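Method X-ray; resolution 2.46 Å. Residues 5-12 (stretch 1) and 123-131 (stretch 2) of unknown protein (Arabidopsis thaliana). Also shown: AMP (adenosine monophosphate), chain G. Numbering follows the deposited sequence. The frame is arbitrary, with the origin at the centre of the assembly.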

# COMPACT_ATOMS: atom_id res chain seq x y z
N PRO A 5 5.38 -1.11 -17.28
CA PRO A 5 4.52 -0.12 -16.63
C PRO A 5 3.78 -0.76 -15.49
O PRO A 5 3.22 -1.86 -15.64
CB PRO A 5 3.54 0.32 -17.75
CG PRO A 5 3.65 -0.68 -18.80
CD PRO A 5 5.02 -1.31 -18.69
N THR A 6 3.81 -0.10 -14.33
CA THR A 6 3.30 -0.67 -13.12
C THR A 6 1.79 -0.57 -13.13
O THR A 6 1.23 0.52 -13.31
CB THR A 6 3.91 0.00 -11.92
OG1 THR A 6 5.28 -0.40 -11.83
CG2 THR A 6 3.19 -0.39 -10.65
N LYS A 7 1.12 -1.71 -12.95
CA LYS A 7 -0.35 -1.72 -12.92
C LYS A 7 -0.83 -1.46 -11.51
O LYS A 7 -0.61 -2.25 -10.61
CB LYS A 7 -0.97 -3.02 -13.47
CG LYS A 7 -0.52 -3.42 -14.90
CD LYS A 7 -0.88 -4.89 -15.15
CE LYS A 7 0.24 -5.62 -15.91
NZ LYS A 7 0.39 -7.06 -15.45
N VAL A 8 -1.49 -0.34 -11.34
CA VAL A 8 -2.01 0.07 -10.07
C VAL A 8 -3.53 -0.10 -10.08
O VAL A 8 -4.23 0.67 -10.75
CB VAL A 8 -1.67 1.53 -9.84
CG1 VAL A 8 -2.06 1.96 -8.42
CG2 VAL A 8 -0.20 1.78 -10.11
N MSE A 9 -4.03 -1.09 -9.33
CA MSE A 9 -5.48 -1.25 -9.17
C MSE A 9 -5.99 -0.33 -8.08
O MSE A 9 -5.43 -0.33 -6.98
CB MSE A 9 -5.84 -2.68 -8.84
CG MSE A 9 -7.37 -2.89 -8.91
SE MSE A 9 -7.87 -4.74 -8.91
CE MSE A 9 -8.79 -4.69 -7.37
N VAL A 10 -7.02 0.46 -8.37
CA VAL A 10 -7.54 1.45 -7.42
C VAL A 10 -9.00 1.15 -7.22
O VAL A 10 -9.76 1.19 -8.16
CB VAL A 10 -7.38 2.88 -7.92
CG1 VAL A 10 -7.94 3.85 -6.92
CG2 VAL A 10 -5.90 3.21 -8.19
N ALA A 11 -9.38 0.81 -5.99
CA ALA A 11 -10.72 0.40 -5.68
C ALA A 11 -11.49 1.67 -5.33
O ALA A 11 -11.16 2.36 -4.37
CB ALA A 11 -10.68 -0.56 -4.50
N VAL A 12 -12.52 1.97 -6.12
CA VAL A 12 -13.26 3.23 -5.96
C VAL A 12 -14.72 2.97 -5.66
O VAL A 12 -15.35 2.04 -6.20
CB VAL A 12 -13.11 4.17 -7.19
CG1 VAL A 12 -11.61 4.49 -7.48
CG2 VAL A 12 -13.74 3.59 -8.42
P AMP G . -12.85 0.92 4.50
O1P AMP G . -14.11 0.30 4.26
O2P AMP G . -12.93 2.28 5.09
O3P AMP G . -11.82 0.13 5.16
O5' AMP G . -12.16 1.21 3.10
C5' AMP G . -12.76 2.11 2.19
C4' AMP G . -12.15 1.81 0.85
O4' AMP G . -12.56 0.49 0.35
C3' AMP G . -12.57 2.78 -0.22
O3' AMP G . -11.71 3.95 -0.12
C2' AMP G . -12.26 1.98 -1.47
O2' AMP G . -10.88 2.12 -1.78
C1' AMP G . -12.58 0.54 -1.07
N9 AMP G . -14.00 0.27 -1.37
C8 AMP G . -15.06 0.34 -0.53
N7 AMP G . -16.18 0.02 -1.20
C5 AMP G . -15.82 -0.29 -2.46
C6 AMP G . -16.50 -0.71 -3.60
N6 AMP G . -17.81 -0.90 -3.63
N1 AMP G . -15.81 -0.92 -4.71
C2 AMP G . -14.50 -0.75 -4.78
N3 AMP G . -13.81 -0.36 -3.72
C4 AMP G . -14.44 -0.13 -2.55
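Stretch 2, residues 123-131: VRPDFLVVG

Where a regular parallel ladder would place one more backbone carbonyl, this contact uses a side chain: the carboxylate of Asp126 accepts the amide of Lys7, Lys7 N to Asp126 OD2 at 2.5 Å, a short and nearly straight hydrogen bond (164° at the hydrogen). The same residue returns a bond, Asp126 N to Lys7 O at 2.8 Å, bent to 133°, and Phe127 N also reaches Lys7 O, at 3.3 Å. Lys7 is thus held through both its N and its O, one residue before the first bridged pair, Val8 with Phe127.

Stretch 2 enters this arrangement after a helix. Arg124 breaks the helical run with positive phi (54/62), Pro125 is extended (-75/160), and Asp126 turns back to -71/-39, with chi1 in m and its CA-to-CB bond toward stretch 1. From Phe127 to Gly131 the chain is a strand, running parallel to the strand of stretch 1; their N-to-C directions differ by 27° (signed crossing angle -27°), and the axes approach to 4.6 Å.

The register pairs Val8 with Phe127, Met9 with Leu128 and Val10 with Val129, at CA to CA distances of 5.2, 4.6 and 4.7 Å. The hydrogen bonds alternate between the strands, as parallel pairing demands: Met9 N to Phe127 O at 2.8 Å, Val129 N to Met9 O at 2.6 Å, and Ala11 N to Val129 O at 3.0 Å. Met9 therefore uses both its amide and its carbonyl on this neighbor.

Alternation also sorts the side chains. On the face carrying Val8, Val10, Phe127 and Val129, Phe127 adopts chi1 p, and its ring end comes nearer stretch 1 than its CA-to-CB bond suggests. Val8 CG1 lies over one ring face, 4.0 Å from the centroid of Phe127, while Thr6 CG2 meets the ring edge, 3.7 Å from Phe127 CE2. Val8 CG1 also packs on Val129 CG2 at 3.6 Å, so a single beta-branched residue touches two successive side chains of that face.

On the other face, the selenomethionine Met9 runs t, t and spans two neighbors: its CB is 3.7 Å from Pro125 CG, and its CE is 3.6 Å from Leu128 CD1. Farther along, Ala11 CB sits 3.8 Å from Val130 CG1.

The far end of the pairing meets AMP. The ligand's O2' donates to Ala11 O at 2.6 Å and accepts from Gly131 N at 3.0 Å, bridging the two strands. Glycine matters here: an ideal CB on Gly131 would fall 2.4 Å from AMP O3', a clash.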

# COMPACT_ATOMS: atom_id res chain seq x y z
N VAL A 123 -6.80 -10.10 -12.55
CA VAL A 123 -6.18 -9.04 -13.34
C VAL A 123 -4.69 -9.01 -13.08
O VAL A 123 -3.91 -8.64 -13.95
CB VAL A 123 -6.82 -7.69 -12.96
CG1 VAL A 123 -6.03 -6.51 -13.51
CG2 VAL A 123 -8.26 -7.65 -13.44
N ARG A 124 -4.31 -9.42 -11.88
CA ARG A 124 -2.93 -9.42 -11.44
C ARG A 124 -2.24 -8.08 -11.57
O ARG A 124 -1.27 -7.97 -12.28
CB ARG A 124 -2.15 -10.59 -12.07
CG ARG A 124 -2.12 -11.78 -11.12
CD ARG A 124 -1.94 -13.11 -11.77
NE ARG A 124 -2.39 -13.05 -13.16
CZ ARG A 124 -2.12 -13.97 -14.08
NH1 ARG A 124 -1.40 -15.05 -13.79
NH2 ARG A 124 -2.56 -13.79 -15.30
N PRO A 125 -2.74 -7.07 -10.85
CA PRO A 125 -2.10 -5.75 -10.83
C PRO A 125 -0.84 -5.83 -9.97
O PRO A 125 -0.69 -6.76 -9.18
CB PRO A 125 -3.15 -4.85 -10.19
CG PRO A 125 -3.91 -5.79 -9.30
CD PRO A 125 -3.91 -7.13 -9.96
N ASP A 126 0.08 -4.90 -10.14
CA ASP A 126 1.28 -4.96 -9.37
C ASP A 126 0.95 -4.62 -7.93
O ASP A 126 1.49 -5.23 -7.02
CB ASP A 126 2.32 -4.05 -9.96
CG ASP A 126 2.76 -4.49 -11.34
OD1 ASP A 126 3.35 -5.58 -11.47
OD2 ASP A 126 2.51 -3.74 -12.30
N PHE A 127 0.05 -3.65 -7.73
CA PHE A 127 -0.51 -3.40 -6.43
C PHE A 127 -1.92 -2.87 -6.42
O PHE A 127 -2.43 -2.40 -7.44
CB PHE A 127 0.42 -2.56 -5.56
CG PHE A 127 0.61 -1.13 -5.98
CD1 PHE A 127 0.06 -0.11 -5.23
CD2 PHE A 127 1.43 -0.80 -7.07
CE1 PHE A 127 0.27 1.24 -5.58
CE2 PHE A 127 1.64 0.51 -7.42
CZ PHE A 127 1.06 1.54 -6.68
N LEU A 128 -2.53 -2.93 -5.23
CA LEU A 128 -3.89 -2.47 -4.99
C LEU A 128 -3.85 -1.23 -4.09
O LEU A 128 -3.22 -1.24 -3.03
CB LEU A 128 -4.66 -3.60 -4.28
CG LEU A 128 -6.06 -3.36 -3.72
CD1 LEU A 128 -6.99 -2.85 -4.84
CD2 LEU A 128 -6.62 -4.58 -3.10
N VAL A 129 -4.52 -0.18 -4.51
CA VAL A 129 -4.72 0.99 -3.67
C VAL A 129 -6.18 1.03 -3.18
O VAL A 129 -7.12 0.95 -3.98
CB VAL A 129 -4.43 2.29 -4.43
CG1 VAL A 129 -4.67 3.48 -3.55
CG2 VAL A 129 -3.01 2.32 -4.99
N VAL A 130 -6.35 1.13 -1.87
CA VAL A 130 -7.64 1.31 -1.28
C VAL A 130 -7.51 2.48 -0.35
O VAL A 130 -6.46 2.68 0.28
CB VAL A 130 -8.15 0.04 -0.48
CG1 VAL A 130 -8.45 -1.12 -1.45
CG2 VAL A 130 -7.12 -0.41 0.55
N GLY A 131 -8.57 3.27 -0.28
CA GLY A 131 -8.72 4.26 0.75
C GLY A 131 -9.06 3.50 2.02
O GLY A 131 -9.23 2.29 1.98